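Local coordinates for peptidase (Yersinia bercovieri, PDB 5NYW), which is of unknown function but, as the ancestral beta-subunit Anbu, is related to the proteasome and HslV and probably belongs to the Ntn-hydrolases, at residues L[35-38]-L[42-45]; L[159-164]-L[172-177]; L[191-196]-L[216-221]. All coordinates share one frame; numbering follows the deposited sequence.

Overall arrangement
The three contacts follow one another along the chain without nesting or crossing. Contact 1 comes first and closes a tight hairpin, with three residues between strands 33-38 and 42-50. Contact 2 spans seven residues and brings the end of helix 155-161 against helix 168-185. Contact 3 closes a longer excursion of nineteen residues, through strand 208-211, and sets helix 216-234 against the start of strand 193-199. M196 ties the first to the last, because L35 and T43 both pack on it where the two sheets face each other. Contacts 2 and 3 lie on the helical side of the sheet holding strands 2-7 and 193-199: Q173 probably hydrogen-bonds Y217, and L176 packs on both Y217 and F218.

Contact 1 of 3, residues L[35-38]-L[42-45]; sequences LFQQ and RTLV
F36 and L44 sit opposite each other in a pair of strands, 35-38 and 42-45, whose axes approach to 4.7 Å and run antiparallel at 178°. Two hydrogen-bonded pairs hold them. In the first, F36 N reaches L44 O at 2.7 Å, and L44 N returns a bond to F36 O at 2.8 Å. The second, next to the turn, has Q38 N on R42 O at 2.9 Å and R42 N on Q38 O at 3.0 Å. Between them Q37 faces T43 in a non-hydrogen-bonded pair, as L35 does V45 further along.

On the face carrying L35, Q37, T43 and V45, the leucine and valine lie side by side. With its CG anti to the carbonyl carbon (chi1 -77°), L35 leans its end over toward the other strand, and CD2 meets V45 CG2 at 3.7 Å. Q37 runs alongside T43, its CG 4.1 Å from T43 OG1, and stretches its extended chain on to the loop, where OE1 bonds T205 OG1. On the opposite face F36 and L44 meet at their roots, CB to CB at 4.1 Å, while L44 O lies at the edge of the phenylalanine ring, in its plane. R42 sends NH1 beyond the hairpin to the carbonyls of L74 and V77.

The two faces have different neighbours: L35 and T43 pack on M196 of the other sheet, and L44 on M80 and A83 of helix 80-98. This is a beta hairpin at one margin of a five-stranded sheet, set between a second sheet and a helical layer, as in the four-layer alpha-beta-beta-alpha sandwich of Ntn-hydrolases.

Contact 2 of 3, residues L[159-164]-L[172-177]; sequences DRVLSY and MQCALI
C174 carries this contact, and it buries more surface than either of its two partners, V161 and L162. Its SG stands anti to the backbone N (chi1 175°), which carries the sulfur out from helix 168-185, alongside the V161 methyl CG2 at 3.5 Å from SG. The same methyl also lies 4.0 Å from C174 CB, so the branch rests against the base of the cysteine as well as its tip. In V161, chi1 of -50° sets CG1 anti to the carbonyl carbon; CG2 is the branch that meets C174, while CG1 stays farther off.

L162 is a looser partner. It is the first residue to abandon helical backbone angles, and its CB comes to 4.3 Å from C174 SG. The sulfur is therefore approached by neighbouring residues, one closing the helix and one already in the loop. No hydrogen bond crosses, and the contact is small and apolar.

L162 and C174 also both touch M6 of strand 2-7, which joins the two segments to the sheet that the helices cover. On the same helix as C174, Q173 and L176 pack on helix 216-234. R160, one residue before V161, forms a salt bridge with D180 of the second subunit, so the helix end that meets C174 lies next to a subunit interface, with strand 2-7 against both segments through M6 and helix 216-234 alongside helix 168-185.

Contact 3 of 3, residues L[191-196]-L[216-221]; sequences LPLDVM and PYFMMI
The CH-pi contact between L193 and F218 is the more sharply defined of the two meetings here. L193 CD1 sits over one face of the phenylalanine ring, 4.1 Å from its centroid and 25° off the ring normal, shifted toward the rim so that F218 CZ is the nearest ring atom, at 3.8 Å. The two side chains cross at about a right angle, and a single methyl of the leucine bears on the ring. F218 reaches it because its CG is anti to the backbone N (chi1 -165°), which throws the ring from the first turn of the helix toward the strand.

Plain apolar packing adds L191, in the loop before the strand. Its CD2 comes obliquely to F218 CE2 at 3.9 Å, so the two leucines, separated by a proline with a cis peptide bond before it, both meet the outer part of the ring, L193 over CZ and L191 at CE2. Here helix 216-234 lies against a sheet, in the outer helical layer of the alpha-beta-beta-alpha sandwich known from Ntn-hydrolases. The backbones stay well apart, with L193 CA and F218 CA about 10.0 Å from each other, and F218 and the two leucines fill the gap from opposite sides. I211 of the adjoining strand 208-211 and L176 of helix 168-185 pack on the same ring, while L193 also touches I211 and M179.

Hydrogen bonding does not cross between the segments. It fixes each one in its own surroundings: F218 N is bonded to H215 ND1 at the start of the helix, L193 is paired by backbone bonds with I211, and next to it D194 forms a salt bridge with R210.

Contact 1 of 3, residues L[35-38]-L[42-45]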
loop_
_atom_site.group_PDB
_atom_site.type_symbol
_atom_site.label_atom_id
_atom_site.label_comp_id
_atom_site.label_asym_id
_atom_site.label_seq_id
_atom_site.Cartn_x
_atom_site.Cartn_y
_atom_site.Cartn_z
ATOM N N LEU L 35 1.005 -43.818 8.535
ATOM C CA LEU L 35 1.984 -44.115 9.591
ATOM C C LEU L 35 3.390 -43.635 9.284
ATOM O O LEU L 35 3.875 -43.794 8.169
ATOM C CB LEU L 35 2.048 -45.619 9.854
ATOM C CG LEU L 35 0.946 -46.301 10.660
ATOM C CD1 LEU L 35 1.168 -47.800 10.614
ATOM C CD2 LEU L 35 0.920 -45.803 12.091
ATOM N N PHE L 36 4.060 -43.080 10.286
ATOM C CA PHE L 36 5.476 -42.766 10.126
ATOM C C PHE L 36 6.272 -43.424 11.240
ATOM O O PHE L 36 6.199 -43.014 12.410
ATOM C CB PHE L 36 5.717 -41.247 10.089
ATOM C CG PHE L 36 5.022 -40.564 8.948
ATOM C CD1 PHE L 36 3.679 -40.242 9.026
ATOM C CD2 PHE L 36 5.698 -40.305 7.772
ATOM C CE1 PHE L 36 3.032 -39.626 7.970
ATOM C CE2 PHE L 36 5.069 -39.698 6.706
ATOM C CZ PHE L 36 3.724 -39.356 6.801
ATOM N N GLN L 37 7.001 -44.477 10.867
ATOM C CA GLN L 37 7.613 -45.346 11.851
ATOM C C GLN L 37 9.117 -45.594 11.659
ATOM O O GLN L 37 9.565 -45.934 10.566
ATOM C CB GLN L 37 6.905 -46.693 11.880
ATOM C CG GLN L 37 7.550 -47.605 12.902
ATOM C CD GLN L 37 6.927 -48.955 12.990
ATOM O OE1 GLN L 37 6.234 -49.398 12.072
ATOM N NE2 GLN L 37 7.137 -49.621 14.121
ATOM N N GLN L 38 9.878 -45.447 12.741
ATOM C CA GLN L 38 11.253 -45.931 12.786
ATOM C C GLN L 38 11.376 -46.817 14.012
ATOM O O GLN L 38 11.439 -46.310 15.137
ATOM C CB GLN L 38 12.264 -44.802 12.852
ATOM C CG GLN L 38 13.701 -45.271 12.677
ATOM C CD GLN L 38 14.628 -44.149 12.248
ATOM O OE1 GLN L 38 14.179 -43.053 11.917
ATOM N NE2 GLN L 38 15.935 -44.422 12.241
ATOM N N ARG L 42 10.619 -44.198 17.039
ATOM C CA ARG L 42 9.549 -43.245 16.778
ATOM C C ARG L 42 8.343 -43.828 16.064
ATOM O O ARG L 42 8.483 -44.681 15.195
ATOM C CB ARG L 42 10.181 -42.109 15.972
ATOM C CG ARG L 42 9.348 -41.238 15.089
ATOM C CD ARG L 42 10.316 -40.466 14.159
ATOM N NE ARG L 42 11.458 -39.990 14.943
ATOM C CZ ARG L 42 11.845 -38.720 15.052
ATOM N NH1 ARG L 42 11.230 -37.754 14.380
ATOM N NH2 ARG L 42 12.867 -38.415 15.831
ATOM N N THR L 43 7.157 -43.369 16.465
ATOM C CA THR L 43 5.897 -43.719 15.811
ATOM C C THR L 43 4.937 -42.529 15.743
ATOM O O THR L 43 4.460 -42.040 16.761
ATOM C CB THR L 43 5.209 -44.903 16.518
ATOM O OG1 THR L 43 6.053 -46.056 16.420
ATOM C CG2 THR L 43 3.879 -45.227 15.846
ATOM N N LEU L 44 4.680 -42.052 14.536
ATOM C CA LEU L 44 3.798 -40.911 14.322
ATOM C C LEU L 44 2.611 -41.288 13.432
ATOM O O LEU L 44 2.787 -41.929 12.388
ATOM C CB LEU L 44 4.570 -39.760 13.699
ATOM C CG LEU L 44 5.337 -38.807 14.612
ATOM C CD1 LEU L 44 6.409 -39.504 15.429
ATOM C CD2 LEU L 44 5.947 -37.703 13.756
ATOM N N VAL L 45 1.414 -40.898 13.866
ATOM C CA VAL L 45 0.166 -41.154 13.146
ATOM C C VAL L 45 -0.489 -39.861 12.681
ATOM O O VAL L 45 -0.676 -38.926 13.472
ATOM C CB VAL L 45 -0.847 -41.926 14.023
ATOM C CG1 VAL L 45 -2.162 -42.136 13.278
ATOM C CG2 VAL L 45 -0.264 -43.255 14.450
#

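Contact 2 of 3, residues L[159-164]-L[172-177]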
loop_
_atom_site.group_PDB
_atom_site.type_symbol
_atom_site.label_atom_id
_atom_site.label_comp_id
_atom_site.label_asym_id
_atom_site.label_seq_id
_atom_site.Cartn_x
_atom_site.Cartn_y
_atom_site.Cartn_z
ATOM N N ASP L 159 -17.827 -38.645 25.566
ATOM C CA ASP L 159 -17.976 -37.851 26.774
ATOM C C ASP L 159 -18.472 -38.685 27.947
ATOM O O ASP L 159 -18.209 -38.351 29.100
ATOM C CB ASP L 159 -18.916 -36.677 26.525
ATOM C CG ASP L 159 -18.278 -35.579 25.682
ATOM O OD1 ASP L 159 -17.030 -35.459 25.707
ATOM O OD2 ASP L 159 -19.029 -34.858 24.979
ATOM N N ARG L 160 -19.206 -39.762 27.677
ATOM C CA ARG L 160 -19.787 -40.547 28.776
ATOM C C ARG L 160 -18.812 -41.510 29.444
ATOM O O ARG L 160 -18.861 -41.688 30.663
ATOM C CB ARG L 160 -20.979 -41.367 28.281
ATOM C CG ARG L 160 -22.257 -40.592 28.078
ATOM C CD ARG L 160 -23.380 -41.533 27.657
ATOM N NE ARG L 160 -24.610 -40.817 27.335
ATOM C CZ ARG L 160 -25.511 -40.434 28.237
ATOM N NH1 ARG L 160 -25.322 -40.712 29.523
ATOM N NH2 ARG L 160 -26.603 -39.777 27.851
ATOM N N VAL L 161 -17.912 -42.102 28.656
ATOM C CA VAL L 161 -17.102 -43.199 29.164
ATOM C C VAL L 161 -15.583 -42.983 29.106
ATOM O O VAL L 161 -14.848 -43.629 29.848
ATOM C CB VAL L 161 -17.438 -44.512 28.421
ATOM C CG1 VAL L 161 -18.930 -44.743 28.391
ATOM C CG2 VAL L 161 -16.909 -44.483 27.020
ATOM N N LEU L 162 -15.103 -42.060 28.279
ATOM C CA LEU L 162 -13.654 -41.889 28.149
ATOM C C LEU L 162 -13.137 -40.839 29.127
ATOM O O LEU L 162 -13.745 -39.779 29.303
ATOM C CB LEU L 162 -13.250 -41.495 26.714
ATOM C CG LEU L 162 -11.730 -41.531 26.417
ATOM C CD1 LEU L 162 -11.214 -42.952 26.175
ATOM C CD2 LEU L 162 -11.301 -40.623 25.264
ATOM N N SER L 163 -12.032 -41.174 29.790
ATOM C CA SER L 163 -11.264 -40.245 30.616
ATOM C C SER L 163 -9.798 -40.599 30.420
ATOM O O SER L 163 -9.488 -41.655 29.856
ATOM C CB SER L 163 -11.674 -40.320 32.088
ATOM O OG SER L 163 -11.461 -41.616 32.616
ATOM N N TYR L 164 -8.895 -39.743 30.890
ATOM C CA TYR L 164 -7.452 -39.946 30.688
ATOM C C TYR L 164 -6.967 -41.315 31.183
ATOM O O TYR L 164 -5.997 -41.873 30.661
ATOM C CB TYR L 164 -6.673 -38.821 31.384
ATOM C CG TYR L 164 -5.168 -38.830 31.195
ATOM C CD1 TYR L 164 -4.603 -38.506 29.966
ATOM C CD2 TYR L 164 -4.305 -39.137 32.258
ATOM C CE1 TYR L 164 -3.220 -38.492 29.792
ATOM C CE2 TYR L 164 -2.922 -39.139 32.087
ATOM C CZ TYR L 164 -2.386 -38.812 30.851
ATOM O OH TYR L 164 -1.017 -38.796 30.666
ATOM N N MET L 172 -10.330 -48.150 22.693
ATOM C CA MET L 172 -10.598 -48.595 21.346
ATOM C C MET L 172 -12.062 -49.023 21.229
ATOM O O MET L 172 -12.719 -48.701 20.236
ATOM C CB MET L 172 -9.672 -49.744 20.955
ATOM C CG MET L 172 -9.963 -50.272 19.548
ATOM S SD MET L 172 -9.938 -48.971 18.275
ATOM C CE MET L 172 -8.193 -48.605 18.193
ATOM N N GLN L 173 -12.582 -49.690 22.260
ATOM C CA GLN L 173 -14.010 -50.056 22.284
ATOM C C GLN L 173 -14.909 -48.838 22.171
ATOM O O GLN L 173 -15.868 -48.829 21.399
ATOM C CB GLN L 173 -14.385 -50.807 23.564
ATOM C CG GLN L 173 -13.968 -52.254 23.581
ATOM C CD GLN L 173 -14.303 -52.945 24.890
ATOM O OE1 GLN L 173 -14.223 -52.351 25.962
ATOM N NE2 GLN L 173 -14.726 -54.199 24.796
ATOM N N CYS L 174 -14.564 -47.799 22.916
ATOM C CA CYS L 174 -15.301 -46.553 22.872
ATOM C C CYS L 174 -15.267 -45.948 21.460
ATOM O O CYS L 174 -16.303 -45.540 20.942
ATOM C CB CYS L 174 -14.725 -45.587 23.903
ATOM S SG CYS L 174 -15.444 -43.953 23.884
ATOM N N ALA L 175 -14.091 -45.934 20.827
ATOM C CA ALA L 175 -13.956 -45.437 19.456
ATOM C C ALA L 175 -14.842 -46.221 18.474
ATOM O O ALA L 175 -15.480 -45.613 17.613
ATOM C CB ALA L 175 -12.488 -45.487 18.997
ATOM N N LEU L 176 -14.891 -47.552 18.614
ATOM C CA LEU L 176 -15.695 -48.401 17.720
ATOM C C LEU L 176 -17.208 -48.131 17.828
ATOM O O LEU L 176 -17.920 -48.131 16.815
ATOM C CB LEU L 176 -15.442 -49.892 18.000
ATOM C CG LEU L 176 -14.031 -50.355 17.650
ATOM C CD1 LEU L 176 -13.809 -51.809 18.027
ATOM C CD2 LEU L 176 -13.745 -50.118 16.180
ATOM N N ILE L 177 -17.690 -47.908 19.050
ATOM C CA ILE L 177 -19.088 -47.556 19.255
ATOM C C ILE L 177 -19.379 -46.161 18.685
ATOM O O ILE L 177 -20.415 -45.945 18.049
ATOM C CB ILE L 177 -19.471 -47.629 20.755
ATOM C CG1 ILE L 177 -19.309 -49.063 21.266
ATOM C CG2 ILE L 177 -20.902 -47.131 20.986
ATOM C CD1 ILE L 177 -19.339 -49.174 22.769
#

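Contact 3 of 3, residues L[191-196]-L[216-221]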
loop_
_atom_site.group_PDB
_atom_site.type_symbol
_atom_site.label_atom_id
_atom_site.label_comp_id
_atom_site.label_asym_id
_atom_site.label_seq_id
_atom_site.Cartn_x
_atom_site.Cartn_y
_atom_site.Cartn_z
ATOM N N LEU L 191 -17.632 -47.697 6.107
ATOM C CA LEU L 191 -16.636 -48.743 6.204
ATOM C C LEU L 191 -15.891 -48.809 4.884
ATOM O O LEU L 191 -16.388 -48.321 3.880
ATOM C CB LEU L 191 -17.292 -50.099 6.523
ATOM C CG LEU L 191 -17.872 -50.366 7.923
ATOM C CD1 LEU L 191 -18.659 -51.705 7.989
ATOM C CD2 LEU L 191 -16.812 -50.288 8.993
ATOM N N PRO L 192 -14.689 -49.397 4.866
ATOM C CA PRO L 192 -13.920 -50.005 5.954
ATOM C C PRO L 192 -13.332 -48.970 6.911
ATOM O O PRO L 192 -13.171 -47.792 6.564
ATOM C CB PRO L 192 -12.794 -50.721 5.220
ATOM C CG PRO L 192 -12.627 -49.942 3.949
ATOM C CD PRO L 192 -14.019 -49.558 3.564
ATOM N N LEU L 193 -12.924 -49.444 8.078
ATOM C CA LEU L 193 -12.290 -48.602 9.080
ATOM C C LEU L 193 -10.799 -48.864 9.096
ATOM O O LEU L 193 -10.337 -49.924 8.671
ATOM C CB LEU L 193 -12.871 -48.879 10.466
ATOM C CG LEU L 193 -14.358 -48.688 10.750
ATOM C CD1 LEU L 193 -14.617 -48.936 12.237
ATOM C CD2 LEU L 193 -14.892 -47.310 10.301
ATOM N N ASP L 194 -10.034 -47.886 9.552
ATOM C CA ASP L 194 -8.622 -48.121 9.838
ATOM C C ASP L 194 -8.403 -47.693 11.268
ATOM O O ASP L 194 -8.744 -46.571 11.646
ATOM C CB ASP L 194 -7.723 -47.366 8.857
ATOM C CG ASP L 194 -7.786 -47.951 7.436
ATOM O OD1 ASP L 194 -7.535 -49.169 7.237
ATOM O OD2 ASP L 194 -8.128 -47.185 6.513
ATOM N N VAL L 195 -7.930 -48.630 12.082
ATOM C CA VAL L 195 -7.731 -48.412 13.504
ATOM C C VAL L 195 -6.326 -48.819 13.968
ATOM O O VAL L 195 -5.613 -49.563 13.292
ATOM C CB VAL L 195 -8.777 -49.199 14.332
ATOM C CG1 VAL L 195 -10.199 -48.883 13.879
ATOM C CG2 VAL L 195 -8.516 -50.688 14.243
ATOM N N MET L 196 -5.922 -48.308 15.121
ATOM C CA MET L 196 -4.652 -48.691 15.708
ATOM C C MET L 196 -4.581 -48.439 17.208
ATOM O O MET L 196 -5.090 -47.441 17.702
ATOM C CB MET L 196 -3.506 -47.961 15.026
ATOM C CG MET L 196 -2.201 -48.185 15.733
ATOM S SD MET L 196 -0.840 -47.500 14.842
ATOM C CE MET L 196 0.397 -47.454 16.138
ATOM N N PRO L 216 -15.624 -59.817 12.320
ATOM C CA PRO L 216 -16.441 -60.524 13.320
ATOM C C PRO L 216 -16.603 -59.761 14.638
ATOM O O PRO L 216 -17.698 -59.769 15.215
ATOM C CB PRO L 216 -15.682 -61.839 13.535
ATOM C CG PRO L 216 -14.317 -61.585 13.061
ATOM C CD PRO L 216 -14.455 -60.623 11.929
ATOM N N TYR L 217 -15.518 -59.187 15.157
ATOM C CA TYR L 217 -15.622 -58.457 16.415
ATOM C C TYR L 217 -16.423 -57.162 16.267
ATOM O O TYR L 217 -17.226 -56.832 17.135
ATOM C CB TYR L 217 -14.250 -58.117 16.992
ATOM C CG TYR L 217 -14.353 -57.359 18.302
ATOM C CD1 TYR L 217 -14.660 -58.021 19.495
ATOM C CD2 TYR L 217 -14.210 -55.974 18.337
ATOM C CE1 TYR L 217 -14.776 -57.323 20.696
ATOM C CE2 TYR L 217 -14.334 -55.268 19.527
ATOM C CZ TYR L 217 -14.606 -55.941 20.694
ATOM O OH TYR L 217 -14.718 -55.221 21.859
ATOM N N PHE L 218 -16.219 -56.423 15.179
ATOM C CA PHE L 218 -16.965 -55.174 15.007
ATOM C C PHE L 218 -18.440 -55.493 14.855
ATOM O O PHE L 218 -19.285 -54.815 15.424
ATOM C CB PHE L 218 -16.478 -54.370 13.800
ATOM C CG PHE L 218 -16.959 -52.930 13.788
ATOM C CD1 PHE L 218 -16.808 -52.129 14.912
ATOM C CD2 PHE L 218 -17.533 -52.376 12.656
ATOM C CE1 PHE L 218 -17.220 -50.805 14.909
ATOM C CE2 PHE L 218 -17.954 -51.058 12.650
ATOM C CZ PHE L 218 -17.798 -50.270 13.784
ATOM N N MET L 219 -18.741 -56.552 14.113
ATOM C CA MET L 219 -20.118 -56.998 13.966
ATOM C C MET L 219 -20.710 -57.302 15.330
ATOM O O MET L 219 -21.797 -56.835 15.667
ATOM C CB MET L 219 -20.193 -58.244 13.079
ATOM C CG MET L 219 -20.089 -57.973 11.584
ATOM S SD MET L 219 -20.252 -59.477 10.596
ATOM C CE MET L 219 -21.926 -59.959 11.028
ATOM N N MET L 220 -19.937 -58.012 16.143
ATOM C CA MET L 220 -20.388 -58.445 17.463
ATOM C C MET L 220 -20.615 -57.295 18.447
ATOM O O MET L 220 -21.590 -57.312 19.194
ATOM C CB MET L 220 -19.390 -59.430 18.057
ATOM C CG MET L 220 -19.890 -60.158 19.273
ATOM S SD MET L 220 -18.684 -61.361 19.869
ATOM C CE MET L 220 -19.411 -61.813 21.444
ATOM N N ILE L 221 -19.692 -56.339 18.492
ATOM C CA ILE L 221 -19.797 -55.245 19.447
ATOM C C ILE L 221 -20.944 -54.302 19.058
ATOM O O ILE L 221 -21.531 -53.662 19.927
ATOM C CB ILE L 221 -18.454 -54.464 19.613
ATOM C CG1 ILE L 221 -18.528 -53.541 20.832
ATOM C CG2 ILE L 221 -18.077 -53.707 18.352
ATOM C CD1 ILE L 221 -17.223 -52.915 21.221
#